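Local atomic coordinates of hypothetical protein (Chromobacterium violaceum, PDB entry 2O3I), a protein that is of unknown function but belongs to the DUF917 family and combines N-terminal and C-terminal domains of the S-Me-THD-like type. Residues W79-V84 and A159-L164; D72-V77 and G201-L206; V63-M68 and A102-P107; V84-A89 and G205-M210. The protein carries 2 engineered substitutions. One frame throughout, in Å; residues are numbered along the deposited sequence.

Interaction 1: W79-V84 and A159-L164; sequences WPNGPV and AGESGL
The carboxamide of Asn81 and the carboxylate of Glu161 have nearly parallel planes, 7° apart, although the two side chains cross at about a right angle. Glu161 OE1 meets Asn81 CB at 3.2 Å, while Gly82 N reaches Glu161 OE2 from above the carboxylate plane, 2.8 Å away. The amide of Asn81 is used differently: ND2 donates to the backbone O of Glu161 (3.1 Å) on a lone pair lying in the carbonyl plane, and OD1 turns to Tyr43 OH. The bend at chi2 of Glu161 (-66°) swings CD back toward the helix that begins after Pro80, which holds the N-cap position. A weak bond from Asn81 N to OE1 joins the stronger one from Gly82 N. With no side chain on Gly82, the backbone of the loop after strand 156-159 can approach closely; Gly82 CA makes a CA-H contact with Gly160 O at 3.4 Å. Ala159 CB abuts Gly82 O. Tyr67 OH adds a further hydrogen bond to OE2. One firm and one weak N-H bond from the first helical turn, with a tyrosine hydroxyl, thus meet one carboxylate, whose negative charge the helix N-terminus would probably favour.

Interaction 2: D72-V77 and G201-L206; sequences DAINQV and GQFGGL
Phe203 meets Ala73, Ile74 and Val77 through different parts of one side chain. At chi1 82° its CG stands between the backbone N and the carbonyl carbon; the ring lies against helix 71-74 and the turn running to Val77. Ala73 CB lies 3.5 Å from Phe203 CD1, and the carbonyl carbon of Ala73 lies over one face of the ring. Ile74 uses CG1, which is anti to its own carbonyl carbon and beside N; this atom touches the root of the aromatic side chain, 3.8 Å from Phe203 CB. At the far end of the ring, Val77 CG2 approaches Phe203 CE2 to 3.4 Å. Both branched residues come at the phenyl group obliquely. Gly201 O sits in the plane of the ring at its edge, and the same oxygen is 3.6 Å from Ala73 CB.

The contact has no hydrogen bond of its own. Within 72-77, Gln76 NE2 folds back to Asp72 O at 3.1 Å with a nearly straight N-H...O (169°), the acceptor lying in its amide plane, and a type I turn runs from Ile74 to Val77. Glu161 also packs on Phe203, while Leu34 and Tyr67 touch Val77. This is an apolar contact of a short helix and turn on a strand, at the N-terminal end of an inner strand of a mixed sheet: the helix and turn follow strand 61-69, the antiparallel neighbour of the strand that supplies the phenylalanine.

Interaction 3: V63-M68 and A102-P107; sequences VMVAYM and AYVVAP
Met64, a selenomethionine, reaches Pro107 by a chain that leaves the backbone with CG anti to N (chi1 178°) and then bends at chi2 (-81°) to set SE beside the ring. Met64 CG and SE both stand 3.7 Å from Pro107 CB, and the two side chains cross at about a right angle. Ala66, on the same face of strand 61-69, adds CB against Pro107 CD. On the other face Val65 turns CG1 to Val104 CB, 3.9 Å away. Beneath these contacts the strands pair in parallel, Val63 with Val104 and Met64 with Val105. Val63 N bonds to Tyr103 O at 3.0 Å and Val65 N to Val105 O at 3.1 Å; between them the bond from Val105 N to Val63 O is weak. CA-H contacts from Val104 to Val63 O and from Met64 to Val105 O supplement the ladder. Strands 61-69 and 101-105, joined by helix 81-96, form a beta-alpha-beta crossover. The short segments nevertheless run at 48° to each other, and the pairing gives way to side-chain packing at Pro107. Helix 81-96 touches Val63 and Val65, helix 111-124 lies on Val104, and Met64 also packs against Leu206 and Met208 of strand 203-211.

Interaction 4: V84-A89 and G205-M210; sequences VEAALA and GLAMWM
Ala86 and Ala207 bring their backbones together where helix 84-89 lies over strand 205-210, the two short axes running in similar directions at 27° and approaching to 6.6 Å. The CA atoms of this pair are 5.3 Å apart, a close spacing at which the two methyl groups meet. Those methyls do the touching: Ala86 CB and Ala207 CB are 3.5 Å from each other. Ala207 CB also reaches the helix backbone, standing 3.4 Å from Ala86 O and 3.9 Å from Ala87 N. In return Ala86 CB rests on the main chain of the strand. It lies 3.9 Å from the carbonyl carbon, Leu206 C, and Ala86 CB is likewise 4.0 Å from Gly205 C. No hydrogen bond crosses between helix and strand; each backbone is bonded in its own way, the helix by internal bonds such as Leu88 N to Val84 O and the strand through its sheet neighbours.

Strand 203-211 runs antiparallel between strands 61-69 and 156-159, with Leu206 bonded to Ala66 on one flank and Ala207 to Phe157 on the other. Helix 81-96 spreads over this region of the sheet: Glu85 touches Ala159 and Ala89 touches Phe157. Ala87 meets Val120 and Leu124 of helix 111-124, which packs beside it.

Interactions 1, 3 and 4 are buried, interaction 2 only partly, and their chemistry follows their place. Interaction 3 combines parallel sheet pairing with side-chain packing. Interaction 4 is the packing of alanine methyls on each other and on backbone, helix against sheet. Interaction 1, at the N-terminus of the helix used in interaction 4, is the polar one, whereas interaction 2 is apolar and only partly buried. Shared elements tie them together: interactions 2 and 4 end on strand 203-211, which hydrogen-bonds to the 63-68 strand of interaction 3. Interactions 1 and 4 share Val84, and a probable hydrogen bond from Ala159 N to Gly205 O joins their other segments.

Interaction 1: W79-V84 and A159-L164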
loop_
_atom_site.group_PDB
_atom_site.type_symbol
_atom_site.label_atom_id
_atom_site.label_comp_id
_atom_site.label_asym_id
_atom_site.label_seq_id
_atom_site.Cartn_x
_atom_site.Cartn_y
_atom_site.Cartn_z
ATOM N N TRP A 79 -13.736 -20.462 -6.355
ATOM C CA TRP A 79 -13.317 -20.964 -5.045
ATOM C C TRP A 79 -12.685 -19.797 -4.280
ATOM O O TRP A 79 -12.040 -18.941 -4.874
ATOM C CB TRP A 79 -12.311 -22.110 -5.201
ATOM C CG TRP A 79 -12.709 -23.103 -6.260
ATOM C CD1 TRP A 79 -12.567 -22.964 -7.613
ATOM C CD2 TRP A 79 -13.352 -24.363 -6.054
ATOM N NE1 TRP A 79 -13.083 -24.056 -8.262
ATOM C CE2 TRP A 79 -13.573 -24.932 -7.331
ATOM C CE3 TRP A 79 -13.766 -25.068 -4.917
ATOM C CZ2 TRP A 79 -14.188 -26.173 -7.503
ATOM C CZ3 TRP A 79 -14.379 -26.301 -5.086
ATOM C CH2 TRP A 79 -14.585 -26.841 -6.372
ATOM N N PRO A 80 -12.872 -19.744 -2.955
ATOM C CA PRO A 80 -12.303 -18.651 -2.160
ATOM C C PRO A 80 -10.832 -18.826 -1.785
ATOM O O PRO A 80 -10.483 -18.816 -0.604
ATOM C CB PRO A 80 -13.205 -18.633 -0.936
ATOM C CG PRO A 80 -13.458 -20.088 -0.719
ATOM C CD PRO A 80 -13.728 -20.608 -2.123
ATOM N N ASN A 81 -9.972 -18.981 -2.785
ATOM C CA ASN A 81 -8.548 -19.161 -2.520
ATOM C C ASN A 81 -7.945 -18.008 -1.724
ATOM O O ASN A 81 -7.191 -18.231 -0.776
ATOM C CB ASN A 81 -7.772 -19.349 -3.829
ATOM C CG ASN A 81 -7.984 -20.720 -4.442
ATOM O OD1 ASN A 81 -8.673 -21.566 -3.870
ATOM N ND2 ASN A 81 -7.386 -20.949 -5.609
ATOM N N GLY A 82 -8.276 -16.780 -2.106
ATOM C CA GLY A 82 -7.744 -15.622 -1.401
ATOM C C GLY A 82 -8.052 -15.622 0.088
ATOM O O GLY A 82 -7.133 -15.570 0.905
ATOM N N PRO A 83 -9.339 -15.658 0.474
ATOM C CA PRO A 83 -9.716 -15.666 1.891
ATOM C C PRO A 83 -9.120 -16.858 2.644
ATOM O O PRO A 83 -8.665 -16.724 3.778
ATOM C CB PRO A 83 -11.243 -15.710 1.839
ATOM C CG PRO A 83 -11.546 -14.906 0.618
ATOM C CD PRO A 83 -10.523 -15.434 -0.378
ATOM N N VAL A 84 -9.132 -18.025 2.012
ATOM C CA VAL A 84 -8.572 -19.217 2.637
ATOM C C VAL A 84 -7.085 -18.985 2.921
ATOM O O VAL A 84 -6.584 -19.270 4.018
ATOM C CB VAL A 84 -8.738 -20.453 1.717
ATOM C CG1 VAL A 84 -7.913 -21.609 2.242
ATOM C CG2 VAL A 84 -10.197 -20.857 1.643
ATOM N N ALA A 159 -4.580 -11.668 0.335
ATOM C CA ALA A 159 -4.082 -12.799 -0.433
ATOM C C ALA A 159 -4.668 -12.932 -1.831
ATOM O O ALA A 159 -5.817 -12.563 -2.076
ATOM C CB ALA A 159 -4.316 -14.078 0.350
ATOM N N GLY A 160 -3.850 -13.462 -2.740
ATOM C CA GLY A 160 -4.260 -13.681 -4.119
ATOM C C GLY A 160 -4.813 -15.087 -4.284
ATOM O O GLY A 160 -4.891 -15.846 -3.316
ATOM N N GLU A 161 -5.186 -15.448 -5.508
ATOM C CA GLU A 161 -5.751 -16.767 -5.777
ATOM C C GLU A 161 -4.709 -17.841 -6.087
ATOM O O GLU A 161 -5.015 -19.038 -6.056
ATOM C CB GLU A 161 -6.748 -16.671 -6.939
ATOM C CG GLU A 161 -7.944 -15.756 -6.658
ATOM C CD GLU A 161 -8.849 -16.295 -5.555
ATOM O OE1 GLU A 161 -9.391 -17.413 -5.726
ATOM O OE2 GLU A 161 -9.018 -15.604 -4.524
ATOM N N SER A 162 -3.481 -17.418 -6.375
ATOM C CA SER A 162 -2.408 -18.354 -6.705
ATOM C C SER A 162 -1.551 -18.743 -5.501
ATOM O O SER A 162 -1.278 -19.926 -5.273
ATOM C CB SER A 162 -1.516 -17.759 -7.799
ATOM O OG SER A 162 -0.998 -16.500 -7.400
ATOM N N GLY A 163 -1.128 -17.748 -4.731
ATOM C CA GLY A 163 -0.301 -18.016 -3.571
ATOM C C GLY A 163 0.303 -16.735 -3.043
ATOM O O GLY A 163 1.018 -16.734 -2.044
ATOM N N LEU A 164 0.014 -15.635 -3.725
ATOM C CA LEU A 164 0.509 -14.328 -3.320
ATOM C C LEU A 164 -0.159 -13.903 -2.004
ATOM O O LEU A 164 -1.380 -13.958 -1.871
ATOM C CB LEU A 164 0.230 -13.323 -4.448
ATOM C CG LEU A 164 0.435 -11.806 -4.343
ATOM C CD1 LEU A 164 -0.772 -11.192 -3.697
ATOM C CD2 LEU A 164 1.703 -11.471 -3.590
#

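Interaction 2: D72-V77 and G201-L206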
loop_
_atom_site.group_PDB
_atom_site.type_symbol
_atom_site.label_atom_id
_atom_site.label_comp_id
_atom_site.label_asym_id
_atom_site.label_seq_id
_atom_site.Cartn_x
_atom_site.Cartn_y
_atom_site.Cartn_z
ATOM N N ASP A 72 -16.472 -6.641 -10.139
ATOM C CA ASP A 72 -16.250 -7.193 -11.475
ATOM C C ASP A 72 -15.322 -8.406 -11.426
ATOM O O ASP A 72 -15.565 -9.422 -12.088
ATOM C CB ASP A 72 -15.650 -6.122 -12.394
ATOM C CG ASP A 72 -16.687 -5.124 -12.885
ATOM O OD1 ASP A 72 -17.543 -4.704 -12.075
ATOM O OD2 ASP A 72 -16.642 -4.751 -14.077
ATOM N N ALA A 73 -14.260 -8.289 -10.636
ATOM C CA ALA A 73 -13.285 -9.361 -10.492
ATOM C C ALA A 73 -13.810 -10.465 -9.583
ATOM O O ALA A 73 -13.612 -11.651 -9.848
ATOM C CB ALA A 73 -11.976 -8.802 -9.939
ATOM N N ILE A 74 -14.493 -10.074 -8.513
ATOM C CA ILE A 74 -15.031 -11.042 -7.568
ATOM C C ILE A 74 -16.146 -11.904 -8.176
ATOM O O ILE A 74 -16.322 -13.060 -7.785
ATOM C CB ILE A 74 -15.518 -10.322 -6.284
ATOM C CG1 ILE A 74 -14.340 -9.560 -5.661
ATOM C CG2 ILE A 74 -16.059 -11.330 -5.280
ATOM C CD1 ILE A 74 -14.694 -8.688 -4.475
ATOM N N ASN A 75 -16.881 -11.359 -9.144
ATOM C CA ASN A 75 -17.956 -12.110 -9.795
ATOM C C ASN A 75 -17.417 -13.258 -10.646
ATOM O O ASN A 75 -18.188 -14.044 -11.185
ATOM C CB ASN A 75 -18.805 -11.201 -10.697
ATOM C CG ASN A 75 -19.838 -10.394 -9.923
ATOM O OD1 ASN A 75 -20.609 -10.940 -9.135
ATOM N ND2 ASN A 75 -19.864 -9.089 -10.159
ATOM N N GLN A 76 -16.098 -13.356 -10.762
ATOM C CA GLN A 76 -15.482 -14.400 -11.575
ATOM C C GLN A 76 -14.919 -15.551 -10.750
ATOM O O GLN A 76 -14.592 -16.612 -11.283
ATOM C CB GLN A 76 -14.364 -13.796 -12.426
ATOM C CG GLN A 76 -14.819 -12.674 -13.351
ATOM C CD GLN A 76 -13.660 -12.044 -14.105
ATOM O OE1 GLN A 76 -12.880 -12.742 -14.760
ATOM N NE2 GLN A 76 -13.541 -10.717 -14.017
ATOM N N VAL A 77 -14.810 -15.337 -9.446
ATOM C CA VAL A 77 -14.272 -16.344 -8.546
ATOM C C VAL A 77 -15.183 -17.561 -8.411
ATOM O O VAL A 77 -16.405 -17.433 -8.393
ATOM C CB VAL A 77 -14.026 -15.735 -7.157
ATOM C CG1 VAL A 77 -13.438 -16.773 -6.232
ATOM C CG2 VAL A 77 -13.086 -14.548 -7.281
ATOM N N GLY A 201 -5.088 -8.233 -9.089
ATOM C CA GLY A 201 -6.132 -8.232 -10.095
ATOM C C GLY A 201 -7.395 -7.530 -9.639
ATOM O O GLY A 201 -8.505 -7.970 -9.946
ATOM N N GLN A 202 -7.216 -6.443 -8.892
ATOM C CA GLN A 202 -8.315 -5.627 -8.376
ATOM C C GLN A 202 -9.147 -6.220 -7.231
ATOM O O GLN A 202 -10.160 -5.634 -6.838
ATOM C CB GLN A 202 -9.245 -5.219 -9.524
ATOM C CG GLN A 202 -8.535 -4.531 -10.695
ATOM C CD GLN A 202 -7.753 -3.293 -10.276
ATOM O OE1 GLN A 202 -8.332 -2.283 -9.860
ATOM N NE2 GLN A 202 -6.430 -3.369 -10.381
ATOM N N PHE A 203 -8.733 -7.368 -6.696
ATOM C CA PHE A 203 -9.454 -7.991 -5.581
ATOM C C PHE A 203 -8.555 -8.951 -4.813
ATOM O O PHE A 203 -7.453 -9.282 -5.261
ATOM C CB PHE A 203 -10.696 -8.753 -6.064
ATOM C CG PHE A 203 -10.402 -10.143 -6.578
ATOM C CD1 PHE A 203 -9.739 -10.334 -7.789
ATOM C CD2 PHE A 203 -10.773 -11.261 -5.836
ATOM C CE1 PHE A 203 -9.449 -11.621 -8.249
ATOM C CE2 PHE A 203 -10.486 -12.550 -6.289
ATOM C CZ PHE A 203 -9.823 -12.730 -7.498
ATOM N N GLY A 204 -9.031 -9.401 -3.657
ATOM C CA GLY A 204 -8.248 -10.325 -2.861
ATOM C C GLY A 204 -8.866 -10.690 -1.526
ATOM O O GLY A 204 -9.789 -10.027 -1.051
ATOM N N GLY A 205 -8.355 -11.759 -0.923
ATOM C CA GLY A 205 -8.855 -12.176 0.365
ATOM C C GLY A 205 -8.280 -11.297 1.455
ATOM O O GLY A 205 -7.141 -10.815 1.354
ATOM N N LEU A 206 -9.069 -11.071 2.500
ATOM C CA LEU A 206 -8.618 -10.258 3.623
ATOM C C LEU A 206 -8.824 -10.983 4.942
ATOM O O LEU A 206 -9.837 -11.652 5.151
ATOM C CB LEU A 206 -9.370 -8.924 3.660
ATOM C CG LEU A 206 -9.265 -8.087 4.941
ATOM C CD1 LEU A 206 -7.833 -7.602 5.145
ATOM C CD2 LEU A 206 -10.225 -6.909 4.846
#

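Interaction 3: V63-M68 and A102-P107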
loop_
_atom_site.group_PDB
_atom_site.type_symbol
_atom_site.label_atom_id
_atom_site.label_comp_id
_atom_site.label_asym_id
_atom_site.label_seq_id
_atom_site.Cartn_x
_atom_site.Cartn_y
_atom_site.Cartn_z
ATOM N N VAL A 63 -10.770 -14.564 13.839
ATOM C CA VAL A 63 -10.285 -13.557 12.899
ATOM C C VAL A 63 -11.394 -13.238 11.905
ATOM O O VAL A 63 -12.186 -14.112 11.539
ATOM C CB VAL A 63 -9.072 -14.046 12.076
ATOM C CG1 VAL A 63 -8.406 -12.860 11.393
ATOM C CG2 VAL A 63 -8.085 -14.773 12.968
HETATM N N MSE A 64 -11.446 -11.985 11.474
HETATM C CA MSE A 64 -12.430 -11.549 10.496
HETATM C C MSE A 64 -11.870 -11.957 9.141
HETATM O O MSE A 64 -10.671 -11.794 8.896
HETATM C CB MSE A 64 -12.599 -10.030 10.561
HETATM C CG MSE A 64 -13.569 -9.442 9.539
HETATM SE SE MSE A 64 -12.817 -9.205 7.755
HETATM C CE MSE A 64 -12.479 -7.282 7.857
ATOM N N VAL A 65 -12.712 -12.513 8.271
ATOM C CA VAL A 65 -12.239 -12.901 6.946
ATOM C C VAL A 65 -13.240 -12.474 5.889
ATOM O O VAL A 65 -14.441 -12.467 6.137
ATOM C CB VAL A 65 -11.984 -14.438 6.834
ATOM C CG1 VAL A 65 -13.297 -15.225 6.916
ATOM C CG2 VAL A 65 -11.272 -14.735 5.535
ATOM N N ALA A 66 -12.747 -12.102 4.711
ATOM C CA ALA A 66 -13.631 -11.668 3.635
ATOM C C ALA A 66 -12.928 -11.461 2.300
ATOM O O ALA A 66 -11.728 -11.711 2.151
ATOM C CB ALA A 66 -14.332 -10.368 4.037
ATOM N N TYR A 67 -13.711 -11.022 1.327
ATOM C CA TYR A 67 -13.207 -10.703 0.005
ATOM C C TYR A 67 -13.280 -9.179 -0.032
ATOM O O TYR A 67 -14.172 -8.579 0.561
ATOM C CB TYR A 67 -14.106 -11.308 -1.080
ATOM C CG TYR A 67 -13.514 -12.508 -1.782
ATOM C CD1 TYR A 67 -14.251 -13.684 -1.928
ATOM C CD2 TYR A 67 -12.233 -12.463 -2.326
ATOM C CE1 TYR A 67 -13.733 -14.784 -2.596
ATOM C CE2 TYR A 67 -11.699 -13.565 -3.005
ATOM C CZ TYR A 67 -12.459 -14.722 -3.135
ATOM O OH TYR A 67 -11.952 -15.813 -3.807
HETATM N N MSE A 68 -12.326 -8.560 -0.712
HETATM C CA MSE A 68 -12.270 -7.105 -0.817
HETATM C C MSE A 68 -11.845 -6.735 -2.246
HETATM O O MSE A 68 -11.088 -7.470 -2.891
HETATM C CB MSE A 68 -11.259 -6.561 0.210
HETATM C CG MSE A 68 -11.066 -5.049 0.218
HETATM SE SE MSE A 68 -9.604 -4.485 1.401
HETATM C CE MSE A 68 -10.581 -3.283 2.559
ATOM N N ALA A 102 -9.336 -20.782 15.799
ATOM C CA ALA A 102 -10.463 -21.717 15.791
ATOM C C ALA A 102 -11.747 -21.116 15.228
ATOM O O ALA A 102 -12.730 -21.825 14.986
ATOM C CB ALA A 102 -10.724 -22.231 17.213
ATOM N N TYR A 103 -11.757 -19.808 15.020
ATOM C CA TYR A 103 -12.967 -19.193 14.514
ATOM C C TYR A 103 -12.739 -18.114 13.467
ATOM O O TYR A 103 -11.707 -17.437 13.454
ATOM C CB TYR A 103 -13.768 -18.604 15.678
ATOM C CG TYR A 103 -13.969 -19.541 16.850
ATOM C CD1 TYR A 103 -13.208 -19.402 18.018
ATOM C CD2 TYR A 103 -14.913 -20.566 16.799
ATOM C CE1 TYR A 103 -13.384 -20.267 19.112
ATOM C CE2 TYR A 103 -15.100 -21.437 17.883
ATOM C CZ TYR A 103 -14.329 -21.281 19.039
ATOM O OH TYR A 103 -14.497 -22.143 20.109
ATOM N N VAL A 104 -13.710 -17.986 12.570
ATOM C CA VAL A 104 -13.690 -16.951 11.542
ATOM C C VAL A 104 -15.000 -16.209 11.728
ATOM O O VAL A 104 -15.916 -16.725 12.367
ATOM C CB VAL A 104 -13.635 -17.527 10.102
ATOM C CG1 VAL A 104 -12.228 -17.984 9.783
ATOM C CG2 VAL A 104 -14.614 -18.682 9.957
ATOM N N VAL A 105 -15.094 -14.998 11.196
ATOM C CA VAL A 105 -16.321 -14.234 11.335
ATOM C C VAL A 105 -16.453 -13.236 10.182
ATOM O O VAL A 105 -15.473 -12.606 9.775
ATOM C CB VAL A 105 -16.363 -13.506 12.726
ATOM C CG1 VAL A 105 -15.194 -12.541 12.850
ATOM C CG2 VAL A 105 -17.699 -12.785 12.915
ATOM N N ALA A 106 -17.665 -13.121 9.639
ATOM C CA ALA A 106 -17.913 -12.200 8.536
ATOM C C ALA A 106 -17.745 -10.781 9.054
ATOM O O ALA A 106 -18.025 -10.501 10.212
ATOM C CB ALA A 106 -19.326 -12.385 7.989
ATOM N N PRO A 107 -17.282 -9.866 8.200
ATOM C CA PRO A 107 -17.118 -8.497 8.683
ATOM C C PRO A 107 -18.454 -7.783 8.872
ATOM O O PRO A 107 -18.615 -6.973 9.785
ATOM C CB PRO A 107 -16.270 -7.852 7.590
ATOM C CG PRO A 107 -16.725 -8.570 6.346
ATOM C CD PRO A 107 -16.804 -10.010 6.812
#

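Interaction 4: V84-A89 and G205-M210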
loop_
_atom_site.group_PDB
_atom_site.type_symbol
_atom_site.label_atom_id
_atom_site.label_comp_id
_atom_site.label_asym_id
_atom_site.label_seq_id
_atom_site.Cartn_x
_atom_site.Cartn_y
_atom_site.Cartn_z
ATOM N N VAL A 84 -9.132 -18.025 2.012
ATOM C CA VAL A 84 -8.572 -19.217 2.637
ATOM C C VAL A 84 -7.085 -18.985 2.921
ATOM O O VAL A 84 -6.584 -19.270 4.018
ATOM C CB VAL A 84 -8.738 -20.453 1.717
ATOM C CG1 VAL A 84 -7.913 -21.609 2.242
ATOM C CG2 VAL A 84 -10.197 -20.857 1.643
ATOM N N GLU A 85 -6.380 -18.446 1.934
ATOM C CA GLU A 85 -4.953 -18.192 2.090
ATOM C C GLU A 85 -4.673 -17.114 3.149
ATOM O O GLU A 85 -3.689 -17.204 3.889
ATOM C CB GLU A 85 -4.345 -17.780 0.749
ATOM C CG GLU A 85 -2.852 -18.007 0.674
ATOM C CD GLU A 85 -2.493 -19.481 0.712
ATOM O OE1 GLU A 85 -1.530 -19.840 1.423
ATOM O OE2 GLU A 85 -3.170 -20.277 0.026
ATOM N N ALA A 86 -5.537 -16.102 3.222
ATOM C CA ALA A 86 -5.378 -15.021 4.204
ATOM C C ALA A 86 -5.605 -15.550 5.619
ATOM O O ALA A 86 -4.853 -15.229 6.547
ATOM C CB ALA A 86 -6.367 -13.876 3.908
ATOM N N ALA A 87 -6.650 -16.357 5.778
ATOM C CA ALA A 87 -6.972 -16.939 7.075
ATOM C C ALA A 87 -5.857 -17.890 7.522
ATOM O O ALA A 87 -5.597 -18.037 8.714
ATOM C CB ALA A 87 -8.322 -17.676 7.005
ATOM N N LEU A 88 -5.196 -18.536 6.563
ATOM C CA LEU A 88 -4.095 -19.449 6.881
ATOM C C LEU A 88 -2.885 -18.664 7.384
ATOM O O LEU A 88 -2.136 -19.125 8.248
ATOM C CB LEU A 88 -3.696 -20.266 5.649
ATOM C CG LEU A 88 -4.472 -21.568 5.445
ATOM C CD1 LEU A 88 -4.131 -22.164 4.069
ATOM C CD2 LEU A 88 -4.131 -22.544 6.581
ATOM N N ALA A 89 -2.693 -17.478 6.826
ATOM C CA ALA A 89 -1.592 -16.637 7.245
ATOM C C ALA A 89 -1.868 -16.244 8.700
ATOM O O ALA A 89 -0.972 -16.289 9.543
ATOM C CB ALA A 89 -1.509 -15.395 6.353
ATOM N N GLY A 205 -8.355 -11.759 -0.923
ATOM C CA GLY A 205 -8.855 -12.176 0.365
ATOM C C GLY A 205 -8.280 -11.297 1.455
ATOM O O GLY A 205 -7.141 -10.815 1.354
ATOM N N LEU A 206 -9.069 -11.071 2.500
ATOM C CA LEU A 206 -8.618 -10.258 3.623
ATOM C C LEU A 206 -8.824 -10.983 4.942
ATOM O O LEU A 206 -9.837 -11.652 5.151
ATOM C CB LEU A 206 -9.370 -8.924 3.660
ATOM C CG LEU A 206 -9.265 -8.087 4.941
ATOM C CD1 LEU A 206 -7.833 -7.602 5.145
ATOM C CD2 LEU A 206 -10.225 -6.909 4.846
ATOM N N ALA A 207 -7.847 -10.850 5.827
ATOM C CA ALA A 207 -7.920 -11.454 7.147
ATOM C C ALA A 207 -7.303 -10.445 8.108
ATOM O O ALA A 207 -6.115 -10.112 8.007
ATOM C CB ALA A 207 -7.149 -12.775 7.182
HETATM N N MSE A 208 -8.121 -9.943 9.028
HETATM C CA MSE A 208 -7.651 -8.962 9.997
HETATM C C MSE A 208 -8.467 -9.040 11.283
HETATM O O MSE A 208 -9.398 -9.844 11.393
HETATM C CB MSE A 208 -7.729 -7.544 9.398
HETATM C CG MSE A 208 -9.134 -7.077 9.017
HETATM SE SE MSE A 208 -9.116 -5.358 8.101
HETATM C CE MSE A 208 -8.913 -4.194 9.634
ATOM N N TRP A 209 -8.103 -8.210 12.255
ATOM C CA TRP A 209 -8.796 -8.175 13.536
ATOM C C TRP A 209 -8.771 -9.514 14.293
ATOM O O TRP A 209 -9.798 -9.999 14.782
ATOM C CB TRP A 209 -10.243 -7.687 13.337
ATOM C CG TRP A 209 -10.357 -6.178 13.193
ATOM C CD1 TRP A 209 -9.674 -5.234 13.910
ATOM C CD2 TRP A 209 -11.253 -5.455 12.339
ATOM N NE1 TRP A 209 -10.089 -3.975 13.562
ATOM C CE2 TRP A 209 -11.059 -4.076 12.600
ATOM C CE3 TRP A 209 -12.203 -5.836 11.379
ATOM C CZ2 TRP A 209 -11.779 -3.073 11.939
ATOM C CZ3 TRP A 209 -12.923 -4.837 10.718
ATOM C CH2 TRP A 209 -12.705 -3.472 11.003
HETATM N N MSE A 210 -7.590 -10.109 14.381
HETATM C CA MSE A 210 -7.434 -11.356 15.116
HETATM C C MSE A 210 -7.840 -11.068 16.564
HETATM O O MSE A 210 -7.458 -10.042 17.130
HETATM C CB MSE A 210 -5.983 -11.824 15.059
HETATM C CG MSE A 210 -5.516 -12.246 13.678
HETATM SE SE MSE A 210 -3.649 -12.783 13.689
HETATM C CE MSE A 210 -2.865 -11.052 13.301
#